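Local coordinates for protein transcriptional regulator (Vibrio virus VP882, PDB 7DWM) that binds 3,5-dimethylpyrazin-2-ol in its PAS domain and, as a LuxR-type transcriptional regulator, probably binds DNA to control phage genes, at residues A[11-16]-A[110-115]; A[164-169]-A[224-229]. One frame throughout, in Å; residues are numbered along the deposited sequence.

Contact 1: residues A[11-16]-A[110-115]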
loop_
_atom_site.group_PDB
_atom_site.type_symbol
_atom_site.label_atom_id
_atom_site.label_comp_id
_atom_site.label_asym_id
_atom_site.label_seq_id
_atom_site.Cartn_x
_atom_site.Cartn_y
_atom_site.Cartn_z
ATOM N N ASP A 11 6.370 -28.505 -14.616
ATOM C CA ASP A 11 4.938 -28.576 -14.890
ATOM C C ASP A 11 4.103 -28.927 -13.662
ATOM O O ASP A 11 2.969 -28.434 -13.521
ATOM C CB ASP A 11 4.677 -29.613 -15.990
ATOM C CG ASP A 11 3.279 -29.523 -16.561
ATOM O OD1 ASP A 11 2.346 -30.026 -15.907
ATOM O OD2 ASP A 11 3.117 -28.959 -17.665
ATOM N N ALA A 12 4.681 -29.678 -12.721
ATOM C CA ALA A 12 4.046 -29.849 -11.420
ATOM C C ALA A 12 3.937 -28.527 -10.672
ATOM O O ALA A 12 2.906 -28.240 -10.058
ATOM C CB ALA A 12 4.817 -30.875 -10.588
ATOM N N TYR A 13 4.989 -27.706 -10.720
ATOM C CA TYR A 13 4.974 -26.403 -10.065
ATOM C C TYR A 13 3.933 -25.471 -10.687
ATOM O O TYR A 13 3.242 -24.734 -9.974
ATOM C CB TYR A 13 6.383 -25.804 -10.119
ATOM C CG TYR A 13 6.498 -24.356 -9.712
ATOM C CD1 TYR A 13 6.646 -23.364 -10.667
ATOM C CD2 TYR A 13 6.474 -23.982 -8.374
ATOM C CE1 TYR A 13 6.757 -22.035 -10.307
ATOM C CE2 TYR A 13 6.585 -22.647 -8.003
ATOM C CZ TYR A 13 6.728 -21.679 -8.979
ATOM O OH TYR A 13 6.839 -20.348 -8.641
ATOM N N ILE A 14 3.779 -25.511 -12.014
ATOM C CA ILE A 14 2.803 -24.631 -12.661
ATOM C C ILE A 14 1.374 -25.058 -12.325
ATOM O O ILE A 14 0.491 -24.209 -12.115
ATOM C CB ILE A 14 3.057 -24.579 -14.182
ATOM C CG1 ILE A 14 3.879 -23.341 -14.549
ATOM C CG2 ILE A 14 1.745 -24.584 -14.983
ATOM C CD1 ILE A 14 5.208 -23.254 -13.834
ATOM N N ARG A 15 1.112 -26.368 -12.250
ATOM C CA ARG A 15 -0.238 -26.792 -11.871
ATOM C C ARG A 15 -0.494 -26.553 -10.383
ATOM O O ARG A 15 -1.626 -26.259 -9.982
ATOM C CB ARG A 15 -0.485 -28.250 -12.243
ATOM C CG ARG A 15 0.133 -29.297 -11.325
ATOM C CD ARG A 15 -0.200 -30.708 -11.819
ATOM N NE ARG A 15 0.322 -30.962 -13.162
ATOM C CZ ARG A 15 -0.402 -30.902 -14.275
ATOM N NH1 ARG A 15 0.163 -31.152 -15.447
ATOM N NH2 ARG A 15 -1.688 -30.584 -14.220
ATOM N N SER A 16 0.547 -26.693 -9.554
ATOM C CA SER A 16 0.505 -26.108 -8.221
ATOM C C SER A 16 0.009 -24.673 -8.262
ATOM O O SER A 16 -0.889 -24.304 -7.499
ATOM C CB SER A 16 1.884 -26.192 -7.573
ATOM O OG SER A 16 2.543 -27.393 -7.961
ATOM N N LEU A 110 8.502 -14.529 -12.701
ATOM C CA LEU A 110 8.176 -15.940 -12.494
ATOM C C LEU A 110 9.433 -16.801 -12.513
ATOM O O LEU A 110 10.053 -17.017 -13.565
ATOM C CB LEU A 110 7.146 -16.416 -13.512
ATOM C CG LEU A 110 6.618 -17.824 -13.216
ATOM C CD1 LEU A 110 5.124 -17.961 -13.473
ATOM C CD2 LEU A 110 7.350 -18.848 -14.029
ATOM N N ILE A 111 9.854 -17.226 -11.332
ATOM C CA ILE A 111 10.917 -18.216 -11.188
ATOM C C ILE A 111 10.313 -19.522 -10.707
ATOM O O ILE A 111 9.279 -19.556 -10.035
ATOM C CB ILE A 111 12.008 -17.664 -10.246
ATOM C CG1 ILE A 111 12.330 -16.206 -10.578
ATOM C CG2 ILE A 111 13.266 -18.517 -10.279
ATOM C CD1 ILE A 111 11.602 -15.205 -9.722
ATOM N N MET A 112 10.944 -20.608 -11.130
ATOM C CA MET A 112 10.473 -21.963 -10.899
ATOM C C MET A 112 11.653 -22.855 -10.555
ATOM O O MET A 112 12.798 -22.392 -10.607
ATOM C CB MET A 112 9.790 -22.520 -12.154
ATOM C CG MET A 112 8.864 -21.614 -12.927
ATOM S SD MET A 112 9.059 -21.895 -14.701
ATOM C CE MET A 112 10.778 -21.426 -14.922
ATOM N N PRO A 113 11.440 -24.149 -10.233
ATOM C CA PRO A 113 12.583 -24.995 -9.875
ATOM C C PRO A 113 13.562 -25.145 -11.035
ATOM O O PRO A 113 14.621 -25.763 -10.888
ATOM C CB PRO A 113 11.929 -26.335 -9.505
ATOM C CG PRO A 113 10.554 -26.270 -10.055
ATOM C CD PRO A 113 10.180 -24.831 -9.897
ATOM N N SER A 114 13.193 -24.587 -12.199
ATOM C CA SER A 114 14.180 -24.302 -13.237
ATOM C C SER A 114 15.189 -23.248 -12.797
ATOM O O SER A 114 16.404 -23.418 -12.988
ATOM C CB SER A 114 13.453 -23.858 -14.505
ATOM O OG SER A 114 14.217 -22.920 -15.235
ATOM N N GLY A 115 14.712 -22.151 -12.213
ATOM C CA GLY A 115 15.533 -20.983 -11.985
ATOM C C GLY A 115 15.536 -19.978 -13.120
ATOM O O GLY A 115 16.182 -18.925 -12.999
#
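The amino-terminal helix 7-21 lies against the PAS fold, on the hairpin connection that follows strand 99-110 and leads into strand 119-126. The tight part of the contact is built around the Y13 ring. Its CG is anti to the backbone N (chi1 169°), so the phenol leaves the helix toward residues 111-113. P113 lies over one face of the ring: its CD stands 4.0 Å from the centroid of the Y13 ring in a CH-pi contact, displaced toward the rim on the CB side. M112 crosses the phenol at about a right angle. Its CG, turned anti to the carbonyl carbon, comes within 3.4 Å of Y13 CE1 by an oblique approach, and the bent chain then carries the sulfur away from the ring. I14 adds a looser apolar touch, its CD1 lying 4.1 Å from M112 CG. Toward the outside the contact thins: P113 is largely exposed, and D11 and R15 are exposed and do not meet the loop. R15 NH1 instead pairs with D11 OD1 in a salt bridge that stays within the helix, one turn apart. The second subunit also covers this contact: its H19 meets the Y13 ring with planes at about 60° and packs on P113, and N23 of that subunit packs on I111. At the tip of the phenol, Y13 OH lies 2.9 Å from I111 O.

Contact 2: residues A[164-169]-A[224-229]; sequences REELVL and VPKALF
The LuxR-type helix-turn-helix domain presents its first helix, 163-172, to the segment that follows helix 208-217 and turns back toward strand 233-236 of the PAS sheet. One hydrogen bond anchors this return: K226 N donates to E166 OE1 over 2.7 Å, almost perfectly straight at 178°. E166 leaves the helix with CG anti to its carbonyl carbon and continues extended, so the carboxylate reaches across to the start of the 3-10 turn 226-228. The amide is received on the syn lone pair of OE1, the side of the other carboxylate oxygen. K226 CB lies 3.4 Å from E166 OE1, but the lysine chain bends at its end and takes the amine elsewhere, with NZ 6.7 Å from E166 OE1. Beside the polar link, L167 crosses the P225 ring at about a right angle, its CD1 touching P225 CB at 3.6 Å. L142 of the second subunit packs on both L167 and P225, so this apolar half also belongs to the dimer. On another side of helix 163-172, E165 forms salt bridges with R198 and K202 of helix 189-203, and V168 packs on I196 and I199. The straight bond to a backbone N-H is consistent with an ionised E166, whose OE1 is met by the amide of the turn rather than by the lysine amine.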
loop_
_atom_site.group_PDB
_atom_site.type_symbol
_atom_site.label_atom_id
_atom_site.label_comp_id
_atom_site.label_asym_id
_atom_site.label_seq_id
_atom_site.Cartn_x
_atom_site.Cartn_y
_atom_site.Cartn_z
ATOM N N ARG A 164 -10.735 23.242 -10.340
ATOM C CA ARG A 164 -9.498 23.936 -10.000
ATOM C C ARG A 164 -9.350 24.088 -8.493
ATOM O O ARG A 164 -8.240 23.982 -7.960
ATOM C CB ARG A 164 -9.440 25.302 -10.682
ATOM C CG ARG A 164 -8.243 26.144 -10.244
ATOM C CD ARG A 164 -8.240 27.513 -10.892
ATOM N NE ARG A 164 -8.310 27.416 -12.345
ATOM C CZ ARG A 164 -8.531 28.447 -13.151
ATOM N NH1 ARG A 164 -8.580 28.265 -14.464
ATOM N NH2 ARG A 164 -8.701 29.662 -12.648
ATOM N N GLU A 165 -10.459 24.332 -7.788
ATOM C CA GLU A 165 -10.403 24.416 -6.333
ATOM C C GLU A 165 -10.003 23.081 -5.726
ATOM O O GLU A 165 -9.245 23.035 -4.749
ATOM C CB GLU A 165 -11.752 24.877 -5.783
ATOM C CG GLU A 165 -11.988 26.376 -5.936
ATOM C CD GLU A 165 -13.453 26.762 -5.827
ATOM O OE1 GLU A 165 -13.768 27.947 -6.064
ATOM O OE2 GLU A 165 -14.289 25.890 -5.502
ATOM N N GLU A 166 -10.496 21.979 -6.297
ATOM C CA GLU A 166 -10.076 20.659 -5.841
ATOM C C GLU A 166 -8.579 20.456 -6.037
ATOM O O GLU A 166 -7.900 19.917 -5.156
ATOM C CB GLU A 166 -10.875 19.574 -6.563
ATOM C CG GLU A 166 -12.266 19.359 -5.981
ATOM C CD GLU A 166 -12.917 18.076 -6.459
ATOM O OE1 GLU A 166 -12.594 17.622 -7.577
ATOM O OE2 GLU A 166 -13.755 17.521 -5.717
ATOM N N LEU A 167 -8.045 20.877 -7.188
ATOM C CA LEU A 167 -6.604 20.765 -7.421
ATOM C C LEU A 167 -5.819 21.595 -6.406
ATOM O O LEU A 167 -4.845 21.120 -5.796
ATOM C CB LEU A 167 -6.272 21.214 -8.843
ATOM C CG LEU A 167 -5.914 20.138 -9.869
ATOM C CD1 LEU A 167 -7.141 19.330 -10.239
ATOM C CD2 LEU A 167 -5.302 20.766 -11.108
ATOM N N VAL A 168 -6.229 22.855 -6.233
ATOM C CA VAL A 168 -5.550 23.756 -5.309
ATOM C C VAL A 168 -5.555 23.177 -3.902
ATOM O O VAL A 168 -4.541 23.221 -3.201
ATOM C CB VAL A 168 -6.198 25.154 -5.350
ATOM C CG1 VAL A 168 -5.689 26.015 -4.202
ATOM C CG2 VAL A 168 -5.917 25.827 -6.684
ATOM N N LEU A 169 -6.686 22.617 -3.470
ATOM C CA LEU A 169 -6.755 22.059 -2.123
ATOM C C LEU A 169 -5.926 20.785 -2.000
ATOM O O LEU A 169 -5.279 20.562 -0.969
ATOM C CB LEU A 169 -8.211 21.794 -1.736
ATOM C CG LEU A 169 -8.410 21.371 -0.280
ATOM C CD1 LEU A 169 -7.969 22.496 0.633
ATOM C CD2 LEU A 169 -9.859 21.002 -0.024
ATOM N N VAL A 224 -9.646 12.827 -4.159
ATOM C CA VAL A 224 -9.034 12.810 -5.481
ATOM C C VAL A 224 -9.746 13.856 -6.325
ATOM O O VAL A 224 -10.984 13.889 -6.324
ATOM C CB VAL A 224 -9.134 11.420 -6.143
ATOM C CG1 VAL A 224 -8.311 11.379 -7.416
ATOM C CG2 VAL A 224 -8.695 10.344 -5.181
ATOM N N PRO A 225 -9.031 14.738 -7.007
ATOM C CA PRO A 225 -9.715 15.759 -7.800
ATOM C C PRO A 225 -10.550 15.071 -8.870
ATOM O O PRO A 225 -10.076 14.186 -9.584
ATOM C CB PRO A 225 -8.565 16.582 -8.396
ATOM C CG PRO A 225 -7.391 16.317 -7.492
ATOM C CD PRO A 225 -7.567 14.910 -6.997
ATOM N N LYS A 226 -11.811 15.493 -8.968
ATOM C CA LYS A 226 -12.765 14.825 -9.845
ATOM C C LYS A 226 -12.389 14.942 -11.319
ATOM O O LYS A 226 -12.883 14.158 -12.138
ATOM C CB LYS A 226 -14.172 15.350 -9.568
ATOM C CG LYS A 226 -14.565 16.596 -10.314
ATOM C CD LYS A 226 -16.073 16.679 -10.408
ATOM C CE LYS A 226 -16.637 15.441 -11.085
ATOM N NZ LYS A 226 -16.567 15.575 -12.571
ATOM N N ALA A 227 -11.546 15.915 -11.687
ATOM C CA ALA A 227 -11.054 15.958 -13.063
ATOM C C ALA A 227 -10.275 14.700 -13.434
ATOM O O ALA A 227 -10.144 14.391 -14.624
ATOM C CB ALA A 227 -10.181 17.194 -13.266
ATOM N N LEU A 228 -9.747 13.983 -12.442
ATOM C CA LEU A 228 -9.057 12.714 -12.631
ATOM C C LEU A 228 -10.010 11.540 -12.819
ATOM O O LEU A 228 -9.560 10.455 -13.200
ATOM C CB LEU A 228 -8.116 12.440 -11.458
ATOM C CG LEU A 228 -6.676 12.897 -11.700
ATOM C CD1 LEU A 228 -5.840 12.770 -10.437
ATOM C CD2 LEU A 228 -6.055 12.110 -12.842
ATOM N N PHE A 229 -11.303 11.723 -12.565
ATOM C CA PHE A 229 -12.241 10.612 -12.610
ATOM C C PHE A 229 -12.459 10.132 -14.040
ATOM O O PHE A 229 -12.382 10.904 -15.000
ATOM C CB PHE A 229 -13.601 11.026 -12.038
ATOM C CG PHE A 229 -13.646 11.151 -10.539
ATOM C CD1 PHE A 229 -14.864 11.312 -9.895
ATOM C CD2 PHE A 229 -12.490 11.116 -9.777
ATOM C CE1 PHE A 229 -14.930 11.429 -8.522
ATOM C CE2 PHE A 229 -12.550 11.235 -8.400
ATOM C CZ PHE A 229 -13.771 11.390 -7.772
#

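In the fold
The two contacts lie on opposite sides of the chain's centre, their own centres about 46 Å apart, and share no helix or strand. Contact 1 is partly buried and belongs to the PAS half, joining the amino-terminal helix to a loop between two sheet strands; contact 2 is a surface contact of the helix-turn-helix half, joining its first helix to the chain returning to the PAS sheet. Each sets a helix against a non-strand segment and buries a similar area. Their chemistry differs: aromatic and apolar packing dominates contact 1, whereas a carboxylate-to-amide hydrogen bond beside a small apolar patch fixes contact 2. Both also touch the second subunit.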